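Local structure of cellobiose 2-epimerase (Caldibacillus thermoamylovorans, 5ZHB) at residues Gly30-His42 against Gly360-Lys372. The protein probably catalyses the reversible epimerisation of cellobiose at C2 of its reducing-end glucose, giving glucosyl-mannose. Sequence-based numbering, arbitrary orientation.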
ATOM      1  N   GLY A  30      15.041 -11.210   8.161  1.00 31.08           N
ATOM      2  CA  GLY A  30      14.047 -10.145   8.063  1.00 29.37           C
ATOM      3  C   GLY A  30      14.147  -9.135   9.198  1.00 29.09           C
ATOM      4  O   GLY A  30      15.243  -8.808   9.655  1.00 28.28           O
ATOM      5  N   TYR A  31      12.968  -8.673   9.654  1.00 26.17           N
ATOM      6  CA  TYR A  31      12.816  -7.624  10.642  1.00 22.81           C
ATOM      7  C   TYR A  31      11.904  -8.104  11.758  1.00 22.80           C
ATOM      8  O   TYR A  31      10.947  -8.851  11.508  1.00 24.70           O
ATOM      9  CB  TYR A  31      12.280  -6.368   9.934  1.00 24.52           C
ATOM     10  CG  TYR A  31      13.287  -5.832   8.939  1.00 24.00           C
ATOM     11  CD1 TYR A  31      13.451  -6.442   7.704  1.00 24.89           C
ATOM     12  CD2 TYR A  31      14.105  -4.765   9.265  1.00 26.71           C
ATOM     13  CE1 TYR A  31      14.410  -6.008   6.816  1.00 25.95           C
ATOM     14  CE2 TYR A  31      15.073  -4.317   8.381  1.00 29.82           C
ATOM     15  CZ  TYR A  31      15.237  -4.951   7.162  1.00 29.40           C
ATOM     16  OH  TYR A  31      16.165  -4.512   6.263  1.00 34.90           O
ATOM     17  N   TYR A  32      12.223  -7.692  12.993  1.00 23.36           N
ATOM     18  CA  TYR A  32      11.435  -8.062  14.157  1.00 25.43           C
ATOM     19  C   TYR A  32       9.969  -7.681  13.911  1.00 25.80           C
ATOM     20  O   TYR A  32       9.676  -6.624  13.347  1.00 21.15           O
ATOM     21  CB  TYR A  32      11.937  -7.405  15.446  1.00 28.82           C
ATOM     22  CG  TYR A  32      13.403  -7.673  15.784  1.00 32.70           C
ATOM     23  CD1 TYR A  32      13.906  -8.965  15.850  1.00 35.29           C
ATOM     24  CD2 TYR A  32      14.291  -6.623  16.009  1.00 34.06           C
ATOM     25  CE1 TYR A  32      15.229  -9.210  16.181  1.00 37.39           C
ATOM     26  CE2 TYR A  32      15.628  -6.851  16.312  1.00 36.11           C
ATOM     27  CZ  TYR A  32      16.090  -8.152  16.410  1.00 39.51           C
ATOM     28  OH  TYR A  32      17.390  -8.418  16.709  1.00 39.75           O
ATOM     29  N   GLY A  33       9.058  -8.531  14.386  1.00 23.80           N
ATOM     30  CA  GLY A  33       7.697  -8.565  13.876  1.00 25.95           C
ATOM     31  C   GLY A  33       6.745  -7.586  14.554  1.00 24.18           C
ATOM     32  O   GLY A  33       5.652  -7.366  14.048  1.00 23.98           O
ATOM     33  N   LEU A  34       7.139  -7.007  15.698  1.00 23.46           N
ATOM     34  CA  LEU A  34       6.252  -6.166  16.498  1.00 22.49           C
ATOM     35  C   LEU A  34       7.080  -5.192  17.337  1.00 24.73           C
ATOM     36  O   LEU A  34       8.041  -5.618  17.990  1.00 26.38           O
ATOM     37  CB  LEU A  34       5.385  -6.995  17.440  1.00 22.78           C
ATOM     38  CG  LEU A  34       4.250  -6.273  18.178  1.00 25.32           C
ATOM     39  CD1 LEU A  34       3.174  -5.835  17.206  1.00 27.76           C
ATOM     40  CD2 LEU A  34       3.645  -7.191  19.232  1.00 28.71           C
ATOM     41  N   VAL A  35       6.685  -3.904  17.281  1.00 21.11           N
ATOM     42  CA  VAL A  35       7.041  -2.903  18.259  1.00 21.19           C
ATOM     43  C   VAL A  35       5.734  -2.331  18.790  1.00 23.47           C
ATOM     44  O   VAL A  35       4.980  -1.743  18.030  1.00 22.53           O
ATOM     45  CB  VAL A  35       7.913  -1.803  17.647  1.00 22.37           C
ATOM     46  CG1 VAL A  35       8.244  -0.746  18.688  1.00 21.74           C
ATOM     47  CG2 VAL A  35       9.162  -2.356  16.976  1.00 20.69           C
ATOM     48  N   ASP A  36       5.462  -2.520  20.083  0.50 21.27           N
ATOM     49  CA  ASP A  36       4.199  -2.087  20.658  0.50 20.79           C
ATOM     50  C   ASP A  36       4.257  -0.581  20.889  0.50 21.78           C
ATOM     51  O   ASP A  36       5.302   0.035  20.699  0.50 21.97           O
ATOM     52  CB  ASP A  36       3.823  -2.894  21.892  0.50 19.52           C
ATOM     53  CG  ASP A  36       4.900  -2.953  22.967  0.50 19.26           C
ATOM     54  OD1 ASP A  36       5.583  -1.919  23.169  0.50 17.05           O
ATOM     55  OD2 ASP A  36       5.039  -4.029  23.593  0.50 18.64           O
ATOM     56  N   TYR A  37       3.098  -0.007  21.248  1.00 23.67           N
ATOM     57  CA  TYR A  37       2.938   1.415  21.482  1.00 23.63           C
ATOM     58  C   TYR A  37       3.992   1.922  22.473  1.00 22.83           C
ATOM     59  O   TYR A  37       4.445   3.057  22.357  1.00 20.07           O
ATOM     60  CB  TYR A  37       1.571   1.695  22.101  1.00 25.34           C
ATOM     61  CG  TYR A  37       1.404   3.162  22.445  1.00 27.72           C
ATOM     62  CD1 TYR A  37       1.315   4.107  21.436  1.00 27.59           C
ATOM     63  CD2 TYR A  37       1.419   3.611  23.765  1.00 27.94           C
ATOM     64  CE1 TYR A  37       1.153   5.449  21.716  1.00 30.46           C
ATOM     65  CE2 TYR A  37       1.298   4.962  24.058  1.00 30.95           C
ATOM     66  CZ  TYR A  37       1.160   5.883  23.036  1.00 35.74           C
ATOM     67  OH  TYR A  37       1.026   7.220  23.293  1.00 42.00           O
ATOM     68  N   ASP A  38       4.356   1.090  23.456  0.50 24.04           N
ATOM     69  CA  ASP A  38       5.285   1.525  24.496  0.50 24.83           C
ATOM     70  C   ASP A  38       6.736   1.254  24.083  0.50 24.05           C
ATOM     71  O   ASP A  38       7.631   1.356  24.921  0.50 26.87           O
ATOM     72  CB  ASP A  38       4.890   0.911  25.833  0.50 27.27           C
ATOM     73  CG  ASP A  38       4.901  -0.607  25.874  0.50 26.75           C
ATOM     74  OD1 ASP A  38       5.468  -1.213  24.938  0.50 29.61           O
ATOM     75  OD2 ASP A  38       4.351  -1.167  26.842  0.50 31.61           O
ATOM     76  N   LEU A  39       6.974   0.903  22.803  1.00 21.22           N
ATOM     77  CA  LEU A  39       8.311   0.806  22.226  1.00 22.51           C
ATOM     78  C   LEU A  39       9.084  -0.427  22.698  1.00 23.31           C
ATOM     79  O   LEU A  39      10.271  -0.533  22.370  1.00 25.36           O
ATOM     80  CB  LEU A  39       9.131   2.088  22.387  1.00 22.73           C
ATOM     81  CG  LEU A  39       8.460   3.371  21.892  1.00 24.52           C
ATOM     82  CD1 LEU A  39       9.400   4.540  22.133  1.00 26.06           C
ATOM     83  CD2 LEU A  39       8.046   3.273  20.400  1.00 23.82           C
ATOM     84  N   HIS A  40       8.430  -1.405  23.350  1.00 22.97           N
ATOM     85  CA  HIS A  40       9.033  -2.742  23.449  1.00 25.62           C
ATOM     86  C   HIS A  40       9.104  -3.440  22.086  1.00 26.34           C
ATOM     87  O   HIS A  40       8.119  -3.506  21.347  1.00 23.80           O
ATOM     88  CB  HIS A  40       8.303  -3.658  24.424  1.00 23.74           C
ATOM     89  CG  HIS A  40       8.444  -3.210  25.831  1.00 30.15           C
ATOM     90  ND1 HIS A  40       7.402  -2.710  26.579  1.00 29.16           N
ATOM     91  CD2 HIS A  40       9.533  -3.208  26.635  1.00 30.85           C
ATOM     92  CE1 HIS A  40       7.867  -2.386  27.773  1.00 31.57           C
ATOM     93  NE2 HIS A  40       9.141  -2.675  27.823  1.00 31.41           N
ATOM     94  N   VAL A  41      10.289  -3.976  21.765  1.00 24.16           N
ATOM     95  CA  VAL A  41      10.519  -4.752  20.565  1.00 25.79           C
ATOM     96  C   VAL A  41      10.346  -6.232  20.900  1.00 30.70           C
ATOM     97  O   VAL A  41      11.071  -6.753  21.755  1.00 28.35           O
ATOM     98  CB  VAL A  41      11.928  -4.491  20.023  1.00 25.35           C
ATOM     99  CG1 VAL A  41      12.201  -5.351  18.805  1.00 27.68           C
ATOM    100  CG2 VAL A  41      12.222  -3.021  19.757  1.00 24.86           C
ATOM    101  N   HIS A  42       9.362  -6.893  20.271  1.00 26.84           N
ATOM    102  CA  HIS A  42       9.111  -8.317  20.487  1.00 27.62           C
ATOM    103  C   HIS A  42       9.850  -9.127  19.424  1.00 31.06           C
ATOM    104  O   HIS A  42       9.351  -9.316  18.303  1.00 30.23           O
ATOM    105  CB  HIS A  42       7.614  -8.623  20.463  1.00 31.52           C
ATOM    106  CG  HIS A  42       6.844  -7.896  21.491  1.00 32.31           C
ATOM    107  ND1 HIS A  42       6.328  -8.528  22.595  1.00 36.71           N
ATOM    108  CD2 HIS A  42       6.553  -6.594  21.638  1.00 33.27           C
ATOM    109  CE1 HIS A  42       5.724  -7.634  23.372  1.00 37.02           C
ATOM    110  NE2 HIS A  42       5.834  -6.451  22.801  1.00 32.18           N
ATOM    111  N   GLY A 360      -6.561  14.725  19.852  1.00 38.72           N
ATOM    112  CA  GLY A 360      -5.151  15.000  19.610  1.00 36.28           C
ATOM    113  C   GLY A 360      -4.208  13.989  20.270  1.00 31.55           C
ATOM    114  O   GLY A 360      -2.996  14.034  20.063  1.00 37.84           O
ATOM    115  N   GLN A 361      -4.742  13.021  21.002  1.00 34.77           N
ATOM    116  CA  GLN A 361      -3.870  12.059  21.665  1.00 39.32           C
ATOM    117  C   GLN A 361      -3.580  10.873  20.746  1.00 32.90           C
ATOM    118  O   GLN A 361      -4.467  10.381  20.042  1.00 30.57           O
ATOM    119  CB  GLN A 361      -4.435  11.466  22.957  1.00 42.50           C
ATOM    120  CG  GLN A 361      -4.789  12.494  24.026  1.00 54.55           C
ATOM    121  CD  GLN A 361      -3.628  12.903  24.910  1.00 58.85           C
ATOM    122  OE1 GLN A 361      -3.710  12.821  26.140  1.00 63.69           O
ATOM    123  NE2 GLN A 361      -2.539  13.355  24.302  1.00 61.35           N
ATOM    124  N   PRO A 362      -2.353  10.319  20.828  1.00 34.60           N
ATOM    125  CA  PRO A 362      -2.006   9.102  20.086  1.00 32.26           C
ATOM    126  C   PRO A 362      -2.863   7.897  20.476  1.00 30.30           C
ATOM    127  O   PRO A 362      -3.095   7.635  21.651  1.00 25.52           O
ATOM    128  CB  PRO A 362      -0.513   8.873  20.374  1.00 30.94           C
ATOM    129  CG  PRO A 362      -0.014  10.172  21.005  1.00 34.71           C
ATOM    130  CD  PRO A 362      -1.221  10.883  21.587  1.00 31.80           C
ATOM    131  N   THR A 363      -3.293   7.119  19.474  1.00 26.94           N
ATOM    132  CA  THR A 363      -3.958   5.857  19.714  1.00 27.30           C
ATOM    133  C   THR A 363      -2.894   4.868  20.193  1.00 25.60           C
ATOM    134  O   THR A 363      -1.820   4.777  19.600  1.00 24.54           O
ATOM    135  CB  THR A 363      -4.646   5.376  18.435  1.00 27.75           C
ATOM    136  OG1 THR A 363      -5.392   6.446  17.841  1.00 29.61           O
ATOM    137  CG2 THR A 363      -5.502   4.150  18.675  1.00 29.20           C
ATOM    138  N   LYS A 364      -3.223   4.067  21.196  1.00 25.76           N
ATOM    139  CA  LYS A 364      -2.228   3.207  21.839  1.00 29.71           C
ATOM    140  C   LYS A 364      -2.159   1.876  21.115  1.00 28.16           C
ATOM    141  O   LYS A 364      -2.596   0.854  21.624  1.00 34.25           O
ATOM    142  CB  LYS A 364      -2.511   3.011  23.332  1.00 30.27           C
ATOM    143  CG  LYS A 364      -2.337   4.273  24.121  1.00 35.81           C
ATOM    144  CD  LYS A 364      -2.550   4.061  25.615  1.00 43.14           C
ATOM    145  CE  LYS A 364      -2.105   5.230  26.427  1.00 47.33           C
ATOM    146  NZ  LYS A 364      -2.735   6.451  25.938  1.00 53.17           N
ATOM    147  N   ARG A 365      -1.650   1.936  19.893  1.00 30.06           N
ATOM    148  CA  ARG A 365      -1.563   0.813  18.988  1.00 29.19           C
ATOM    149  C   ARG A 365      -0.102   0.675  18.615  1.00 22.56           C
ATOM    150  O   ARG A 365       0.646   1.639  18.773  1.00 23.81           O
ATOM    151  CB  ARG A 365      -2.311   1.118  17.682  1.00 35.21           C
ATOM    152  CG  ARG A 365      -3.819   1.024  17.802  1.00 43.55           C
ATOM    153  CD  ARG A 365      -4.425   0.640  16.482  1.00 46.33           C
ATOM    154  NE  ARG A 365      -3.966  -0.706  16.127  1.00 52.80           N
ATOM    155  CZ  ARG A 365      -4.502  -1.413  15.152  1.00 58.98           C
ATOM    156  NH1 ARG A 365      -5.582  -0.953  14.543  1.00 54.46           N
ATOM    157  NH2 ARG A 365      -3.972  -2.578  14.810  1.00 62.50           N
ATOM    158  N   GLU A 366       0.269  -0.494  18.116  1.00 22.52           N
ATOM    159  CA  GLU A 366       1.660  -0.800  17.784  1.00 24.34           C
ATOM    160  C   GLU A 366       2.220   0.177  16.739  1.00 25.59           C
ATOM    161  O   GLU A 366       1.508   0.671  15.863  1.00 24.87           O
ATOM    162  CB  GLU A 366       1.786  -2.252  17.353  1.00 25.67           C
ATOM    163  CG  GLU A 366       1.266  -2.570  15.951  1.00 29.21           C
ATOM    164  CD  GLU A 366      -0.197  -2.961  15.900  1.00 39.97           C
ATOM    165  OE1 GLU A 366      -0.988  -2.585  16.788  1.00 38.70           O
ATOM    166  OE2 GLU A 366      -0.533  -3.728  14.974  1.00 46.93           O
ATOM    167  N   ILE A 367       3.536   0.396  16.803  1.00 23.09           N
ATOM    168  CA  ILE A 367       4.256   1.269  15.901  1.00 20.99           C
ATOM    169  C   ILE A 367       4.773   0.475  14.717  1.00 21.41           C
ATOM    170  O   ILE A 367       5.021   1.025  13.657  1.00 21.24           O
ATOM    171  CB  ILE A 367       5.443   1.948  16.631  1.00 23.32           C
ATOM    172  CG1 ILE A 367       5.004   2.621  17.869  1.00 25.05           C
ATOM    173  CG2 ILE A 367       6.181   2.913  15.708  1.00 23.94           C
ATOM    174  CD1 ILE A 367       3.757   3.471  17.708  1.00 24.32           C
ATOM    175  N   ALA A 368       5.020  -0.805  14.929  1.00 21.05           N
ATOM    176  CA  ALA A 368       5.493  -1.668  13.877  1.00 21.46           C
ATOM    177  C   ALA A 368       4.891  -3.047  14.091  1.00 20.54           C
ATOM    178  O   ALA A 368       4.857  -3.554  15.219  1.00 23.22           O
ATOM    179  CB  ALA A 368       6.999  -1.720  13.859  1.00 22.34           C
ATOM    180  N   GLY A 369       4.457  -3.649  12.984  1.00 19.76           N
ATOM    181  CA  GLY A 369       3.930  -4.990  13.008  1.00 21.34           C
ATOM    182  C   GLY A 369       3.326  -5.394  11.671  1.00 21.75           C
ATOM    183  O   GLY A 369       3.528  -4.718  10.675  1.00 19.72           O
ATOM    184  N   PRO A 370       2.562  -6.500  11.643  1.00 21.34           N
ATOM    185  CA  PRO A 370       2.070  -7.054  10.392  1.00 25.23           C
ATOM    186  C   PRO A 370       1.339  -6.034   9.529  1.00 21.50           C
ATOM    187  O   PRO A 370       1.351  -6.186   8.317  1.00 19.75           O
ATOM    188  CB  PRO A 370       1.157  -8.201  10.850  1.00 26.76           C
ATOM    189  CG  PRO A 370       1.760  -8.613  12.177  1.00 27.66           C
ATOM    190  CD  PRO A 370       2.130  -7.282  12.814  1.00 24.48           C
ATOM    191  N   TRP A 371       0.670  -5.057  10.151  1.00 19.96           N
ATOM    192  CA  TRP A 371      -0.133  -4.107   9.401  1.00 25.70           C
ATOM    193  C   TRP A 371       0.412  -2.689   9.492  1.00 26.18           C
ATOM    194  O   TRP A 371      -0.250  -1.769   9.022  1.00 28.14           O
ATOM    195  CB  TRP A 371      -1.594  -4.174   9.864  1.00 29.22           C
ATOM    196  CG  TRP A 371      -2.193  -5.499   9.486  1.00 33.92           C
ATOM    197  CD1 TRP A 371      -2.560  -6.497  10.338  1.00 40.24           C
ATOM    198  CD2 TRP A 371      -2.322  -6.024   8.141  1.00 36.48           C
ATOM    199  NE1 TRP A 371      -2.969  -7.588   9.619  1.00 43.25           N
ATOM    200  CE2 TRP A 371      -2.830  -7.332   8.273  1.00 41.29           C
ATOM    201  CE3 TRP A 371      -2.083  -5.515   6.853  1.00 38.33           C
ATOM    202  CZ2 TRP A 371      -3.086  -8.137   7.165  1.00 41.46           C
ATOM    203  CZ3 TRP A 371      -2.316  -6.324   5.754  1.00 41.40           C
ATOM    204  CH2 TRP A 371      -2.808  -7.622   5.914  1.00 39.08           C
ATOM    205  N   LYS A 372       1.641  -2.510  10.006  1.00 22.90           N
ATOM    206  CA  LYS A 372       2.228  -1.181  10.022  1.00 21.09           C
ATOM    207  C   LYS A 372       3.721  -1.301   9.780  1.00 22.39           C
ATOM    208  O   LYS A 372       4.436  -1.923  10.584  1.00 19.06           O
ATOM    209  CB  LYS A 372       1.942  -0.404  11.302  1.00 23.64           C
ATOM    210  CG  LYS A 372       2.492   1.053  11.228  1.00 22.25           C
ATOM    211  CD  LYS A 372       2.017   1.944  12.366  1.00 25.64           C
ATOM    212  CE  LYS A 372       2.662   3.300  12.401  1.00 22.20           C
ATOM    213  NZ  LYS A 372       4.109   3.233  12.422  1.00 22.47           N
TER
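Val35 and Ala368 form the apolar centre, CG2 of the valine lying 3.8 Å from the CB of the alanine. Beside them Leu39 CD2 meets Ile367 CG1, and the side chains of Ile367 and Ala368 also touch Phe19 and Trp20, respectively, of helix 2-21. Leu34, its CG anti to the backbone N (chi1 -170°), brings CD1 to 3.8 Å from Glu366 CB, the two side chains crossing at about a right angle. Tyr37 buries more surface against the other segment than any other residue of the contact. Its ring takes the CA of Lys364 over one face, a CH-pi contact 3.9 Å from the centroid, while Lys364 CG lies against the CD2-CE2 side. At the ring edge come Pro362 CB, 3.7 Å from Tyr37 OH, and the carbonyl O of Arg365; Arg347 adds a cation-pi contact from outside the segments. With Tyr37 cut back to an alanine, the Lys364 chain and Pro362 lose the ring they pack on, and a gap is likely to open between the turn 36-39 and residues 362-364. Backbone bonds tie Val35 to Ile367 and Ala368. Val35 N donates to Ala368 O at 2.8 Å, and Val35 O accepts twice, from Ala368 N in its carbonyl plane and from Ile367 N at 2.9 Å. Further along, Gly33 O receives a CA-H...O contact from Gly369 CA, 3.1 Å away. Two residues, Ile367 and Ala368, thus face one: a classic beta bulge in a single antiparallel bridge, which fastens the 34-42 hairpin to the loop leading into helix 375-387 and joins early and late parts of the helical-hairpin (alpha/alpha)6 barrel of the N-acylglucosamine 2-epimerase family.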